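Nonribosomal peptide synthase (Streptomyces sp. MJ635-86F5, PDB 5JJP) adenylates an aliphatic beta-amino acid, probably at the expense of ATP, to activate it. Local coordinates at residues A[276-281]-A[304-309]; A[300-305]-A[324-329]. One frame throughout, in Å; residues are numbered along the deposited sequence.

Contact 1 (A[276-281]-A[304-309])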
# COMPACT_ATOMS: atom_id res chain seq x y z
N GLY A 276 5.49 8.65 4.83
CA GLY A 276 6.24 9.24 3.73
C GLY A 276 7.63 8.67 3.62
O GLY A 276 8.07 7.96 4.51
N VAL A 277 8.31 8.95 2.51
CA VAL A 277 9.76 8.63 2.39
C VAL A 277 10.56 9.57 3.30
O VAL A 277 10.09 10.64 3.62
CB VAL A 277 10.28 8.73 0.93
CG1 VAL A 277 9.62 7.65 0.06
CG2 VAL A 277 10.05 10.10 0.31
N PRO A 278 11.74 9.16 3.75
CA PRO A 278 12.58 9.98 4.60
C PRO A 278 12.84 11.38 4.06
O PRO A 278 12.79 12.32 4.81
CB PRO A 278 13.91 9.20 4.60
CG PRO A 278 13.50 7.78 4.47
CD PRO A 278 12.33 7.82 3.52
N SER A 279 13.15 11.50 2.77
CA SER A 279 13.52 12.78 2.13
C SER A 279 12.41 13.80 2.15
O SER A 279 12.66 14.97 1.96
CB SER A 279 13.92 12.55 0.67
OG SER A 279 12.84 12.03 -0.12
N LEU A 280 11.18 13.37 2.35
CA LEU A 280 10.08 14.28 2.62
C LEU A 280 10.47 15.37 3.61
O LEU A 280 10.04 16.52 3.50
CB LEU A 280 8.90 13.49 3.18
CG LEU A 280 7.79 14.28 3.82
CD1 LEU A 280 7.12 15.14 2.76
CD2 LEU A 280 6.77 13.34 4.44
N TRP A 281 11.23 14.99 4.64
CA TRP A 281 11.49 15.87 5.77
C TRP A 281 12.67 16.84 5.57
O TRP A 281 12.73 17.85 6.24
CB TRP A 281 11.71 15.03 7.04
CG TRP A 281 10.46 14.27 7.44
CD1 TRP A 281 10.16 12.98 7.15
CD2 TRP A 281 9.34 14.79 8.14
NE1 TRP A 281 8.94 12.65 7.65
CE2 TRP A 281 8.42 13.75 8.27
CE3 TRP A 281 9.04 16.02 8.69
CZ2 TRP A 281 7.21 13.92 8.90
CZ3 TRP A 281 7.81 16.18 9.35
CH2 TRP A 281 6.92 15.14 9.43
N SER A 304 9.38 4.78 4.76
CA SER A 304 9.89 3.66 4.00
C SER A 304 10.36 4.05 2.65
O SER A 304 10.06 5.12 2.16
CB SER A 304 8.75 2.70 3.74
OG SER A 304 7.83 3.32 2.87
N GLY A 305 11.03 3.09 2.02
CA GLY A 305 11.23 3.10 0.57
C GLY A 305 12.51 3.79 0.16
O GLY A 305 12.72 4.08 -1.04
N GLU A 306 13.38 4.03 1.14
CA GLU A 306 14.54 4.86 0.90
C GLU A 306 15.39 4.86 2.16
O GLU A 306 14.87 4.78 3.27
CB GLU A 306 14.03 6.23 0.43
CG GLU A 306 14.88 7.46 0.65
CD GLU A 306 14.09 8.73 0.37
OE1 GLU A 306 13.36 8.81 -0.65
OE2 GLU A 306 14.18 9.68 1.18
N ASP A 307 16.71 4.84 1.98
CA ASP A 307 17.65 4.92 3.09
C ASP A 307 17.54 6.31 3.71
O ASP A 307 17.44 7.28 2.99
CB ASP A 307 19.09 4.62 2.63
CG ASP A 307 19.42 3.11 2.62
OD1 ASP A 307 19.76 2.58 1.54
OD2 ASP A 307 19.36 2.45 3.70
N PHE A 308 17.51 6.37 5.03
CA PHE A 308 17.44 7.62 5.80
C PHE A 308 18.86 7.94 6.32
O PHE A 308 19.34 7.23 7.21
CB PHE A 308 16.49 7.44 7.01
CG PHE A 308 15.76 8.70 7.45
CD1 PHE A 308 14.41 8.65 7.83
CD2 PHE A 308 16.41 9.92 7.49
CE1 PHE A 308 13.75 9.81 8.22
CE2 PHE A 308 15.73 11.08 7.88
CZ PHE A 308 14.40 11.02 8.25
N PRO A 309 19.54 8.98 5.78
CA PRO A 309 20.81 9.39 6.44
C PRO A 309 20.61 9.66 7.95
O PRO A 309 19.69 10.39 8.35
CB PRO A 309 21.20 10.69 5.70
CG PRO A 309 20.41 10.67 4.43
CD PRO A 309 19.15 9.91 4.71
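Glu306 reaches across to the start of the short 3-10 turn 278-280 and grips Ser279. Its CG stands anti to the backbone N (chi1 154°), and the chain stays extended beyond CG. This brings the carboxylate up to the turn, where Glu306 OE2 accepts the backbone Ser279 N at 2.6 Å through its syn lone pair. Ser279 N-H lies in the first turn and is not used by the turn's own backbone bonds. Ser279 OG sits in the crowded position between its backbone N and carbonyl carbon (chi1 63°). From there it gives a weak bond to Glu306 OE1 at 3.3 Å. The fit is tight, with Ser279 CB only 2.9 Å from Glu306 OE2. The N-H donor, with the weaker one from the hydroxyl, would probably favour the charged form of the acid.

Both segments are loops that follow neighbouring parallel strands, 273-276 and 300-304, of the alpha/beta adenylation fold. In such folds the active site usually lies at the C-terminal ends of the strands.

An alanine at Glu306 would remove the carboxylate and would probably leave the start of the turn less firmly held against the loop.

Pro278 and Glu306 run past each other in opposite directions, so that the aliphatic part of the acid lies along the proline ring. The ring also meets Phe308. Pro278 CB lies over one face of the Phe308 ring, 3.5 Å from the centroid and 21° off the normal, a CH-pi contact. Val277 crosses Glu306 at about a right angle. Its CG1, beside the backbone N, touches Ser304 O at 3.3 Å. A weak backbone bond from Ser304 N to Gly276 O, 3.4 Å long, continues the strand pairing. Phe308 also packs on Leu313 of helix 310-319.

Contact 2 (A[300-305]-A[324-329])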
# COMPACT_ATOMS: atom_id res chain seq x y z
N SER A 300 3.33 10.60 15.55
CA SER A 300 4.06 9.49 14.98
C SER A 300 4.40 9.65 13.53
O SER A 300 3.72 10.33 12.80
CB SER A 300 3.27 8.20 15.18
OG SER A 300 1.97 8.37 14.69
N ILE A 301 5.46 8.97 13.10
CA ILE A 301 5.89 9.02 11.71
C ILE A 301 6.32 7.63 11.27
O ILE A 301 7.05 6.94 11.99
CB ILE A 301 7.08 9.96 11.53
CG1 ILE A 301 6.76 11.37 12.06
CG2 ILE A 301 7.47 10.04 10.06
CD1 ILE A 301 7.96 12.33 12.04
N LEU A 302 5.89 7.25 10.09
CA LEU A 302 6.24 5.98 9.48
C LEU A 302 6.97 6.26 8.17
O LEU A 302 6.44 7.02 7.32
CB LEU A 302 4.97 5.23 9.21
CG LEU A 302 5.04 3.89 8.50
CD1 LEU A 302 5.78 2.90 9.36
CD2 LEU A 302 3.66 3.32 8.18
N PHE A 303 8.21 5.79 8.06
CA PHE A 303 9.00 5.94 6.79
C PHE A 303 9.16 4.66 6.06
O PHE A 303 9.30 3.65 6.69
CB PHE A 303 10.49 6.19 6.97
CG PHE A 303 10.85 7.11 8.00
CD1 PHE A 303 10.45 8.44 7.92
CD2 PHE A 303 11.66 6.69 9.02
CE1 PHE A 303 10.82 9.35 8.90
CE2 PHE A 303 12.04 7.59 10.00
CZ PHE A 303 11.61 8.92 9.94
N SER A 304 9.38 4.78 4.76
CA SER A 304 9.89 3.66 4.00
C SER A 304 10.36 4.05 2.65
O SER A 304 10.06 5.12 2.16
CB SER A 304 8.75 2.70 3.74
OG SER A 304 7.83 3.32 2.87
N GLY A 305 11.03 3.09 2.02
CA GLY A 305 11.23 3.10 0.57
C GLY A 305 12.51 3.79 0.16
O GLY A 305 12.72 4.08 -1.04
N ARG A 324 6.78 8.89 18.11
CA ARG A 324 7.13 7.53 17.78
C ARG A 324 7.44 7.46 16.29
O ARG A 324 6.63 7.86 15.44
CB ARG A 324 5.98 6.61 18.11
CG ARG A 324 5.65 6.51 19.60
CD ARG A 324 6.71 5.71 20.38
NE ARG A 324 6.92 4.38 19.89
CZ ARG A 324 6.29 3.28 20.32
NH1 ARG A 324 5.39 3.34 21.29
NH2 ARG A 324 6.54 2.08 19.75
N ILE A 325 8.64 7.01 15.98
CA ILE A 325 9.04 6.90 14.60
C ILE A 325 9.26 5.46 14.30
O ILE A 325 9.89 4.75 15.05
CB ILE A 325 10.31 7.74 14.27
CG1 ILE A 325 10.06 9.19 14.64
CG2 ILE A 325 10.64 7.68 12.77
CD1 ILE A 325 11.24 10.11 14.37
N PHE A 326 8.75 5.05 13.15
CA PHE A 326 8.84 3.68 12.70
C PHE A 326 9.53 3.56 11.35
O PHE A 326 9.21 4.25 10.41
CB PHE A 326 7.43 3.14 12.50
CG PHE A 326 6.56 3.28 13.68
CD1 PHE A 326 6.81 2.58 14.82
CD2 PHE A 326 5.41 4.08 13.62
CE1 PHE A 326 5.97 2.70 15.92
CE2 PHE A 326 4.55 4.18 14.72
CZ PHE A 326 4.87 3.51 15.87
N ASN A 327 10.38 2.56 11.24
CA ASN A 327 11.12 2.24 10.03
C ASN A 327 10.52 0.99 9.37
O ASN A 327 10.39 -0.09 10.00
CB ASN A 327 12.59 2.01 10.42
CG ASN A 327 13.43 1.50 9.27
OD1 ASN A 327 13.29 1.96 8.15
ND2 ASN A 327 14.31 0.53 9.55
N LEU A 328 10.09 1.16 8.14
CA LEU A 328 9.37 0.12 7.43
C LEU A 328 10.26 -0.44 6.32
O LEU A 328 10.63 0.28 5.41
CB LEU A 328 8.11 0.74 6.85
CG LEU A 328 7.03 -0.22 6.40
CD1 LEU A 328 6.37 -0.83 7.62
CD2 LEU A 328 6.00 0.52 5.55
N TYR A 329 10.63 -1.72 6.40
CA TYR A 329 11.48 -2.35 5.38
C TYR A 329 10.58 -3.27 4.55
O TYR A 329 9.74 -4.00 5.10
CB TYR A 329 12.64 -3.20 5.99
CG TYR A 329 13.11 -4.32 5.03
CD1 TYR A 329 13.82 -4.03 3.87
CD2 TYR A 329 12.76 -5.65 5.26
CE1 TYR A 329 14.21 -5.02 2.97
CE2 TYR A 329 13.13 -6.66 4.37
CZ TYR A 329 13.85 -6.34 3.22
OH TYR A 329 14.19 -7.33 2.32
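Four backbone hydrogen bonds zip strand 300-304 to strand 324-329. Ile301 N gives to Arg324 O at 2.8 Å, and Ile301 O takes Phe326 N at 2.8 Å. Further along, Phe303 N gives to Phe326 O at 3.0 Å, the straightest bond of the set (172° at the hydrogen). Phe303 O takes Leu328 N at 3.0 Å, in a more bent bond. All four donors lie nearly along the C=O axis of their acceptor. Ile301 and Phe303 thus turn both N-H and C=O to this neighbour. Ser300 and Leu302 bond instead to strand 273-276 and, for Ser300, also to Thr272 just before it.

The salt bridge of Arg324 NH2 to Asp341 OD1 points to the next strand, 338-341. Ser300 OG is taken up by Gln273 and by Thr272 O.

The two strands are parallel, their axes 11° apart, and are joined through helix 310-319. They form a beta-alpha-beta unit of the six-stranded sheet. Strand 324-329 leads into the Tyr-Gly-x-Thr-Glu sequence of adenylating enzymes, whose Tyr is Tyr329; in relatives this sequence borders the nucleotide site.

Helix 310-319 covers Ile301, Phe303 and Ile325. Leu316 touches Ile301, while Leu313 lies on Phe303 and Ile325. The Phe303 ring leans obliquely across Ile325, whose CG2 stands anti to the backbone N and is the branch that meets it.

The other face carries Leu302, Phe326 and Leu328. Leu302 CG is anti to the backbone N (chi1 177°), which swings CD1 over the neighbouring strand. The Leu302 and Phe326 side chains cross at about a right angle, with Leu302 CD1 3.6 Å from Phe326 CB and 4.0 Å from Leu328 CB. Ser304 CB rests on Leu328 CB at 3.7 Å, beside Phe233 of helix 232-243.

Strand 300-304 joins the two contacts, whose centres lie 9 Å apart. Contact 2 zips the strand to 324-329. Contact 1 begins where that pairing ends, at the shared Ser304 and Gly305. On the other edge of the strand, Gly276 N probably bonds to Leu302 O at 3.1 Å, so 276-281 is tied to the same sheet. Trp281 CZ2 packs on Ile301 CD1 at 3.6 Å, and the Phe308 and Phe303 rings meet edge-to-face. Trp281, Phe308, Ile301 and Phe303 thus come together on the side of helix 310-319. In relatives the loops at these strand ends border the adenylate pocket.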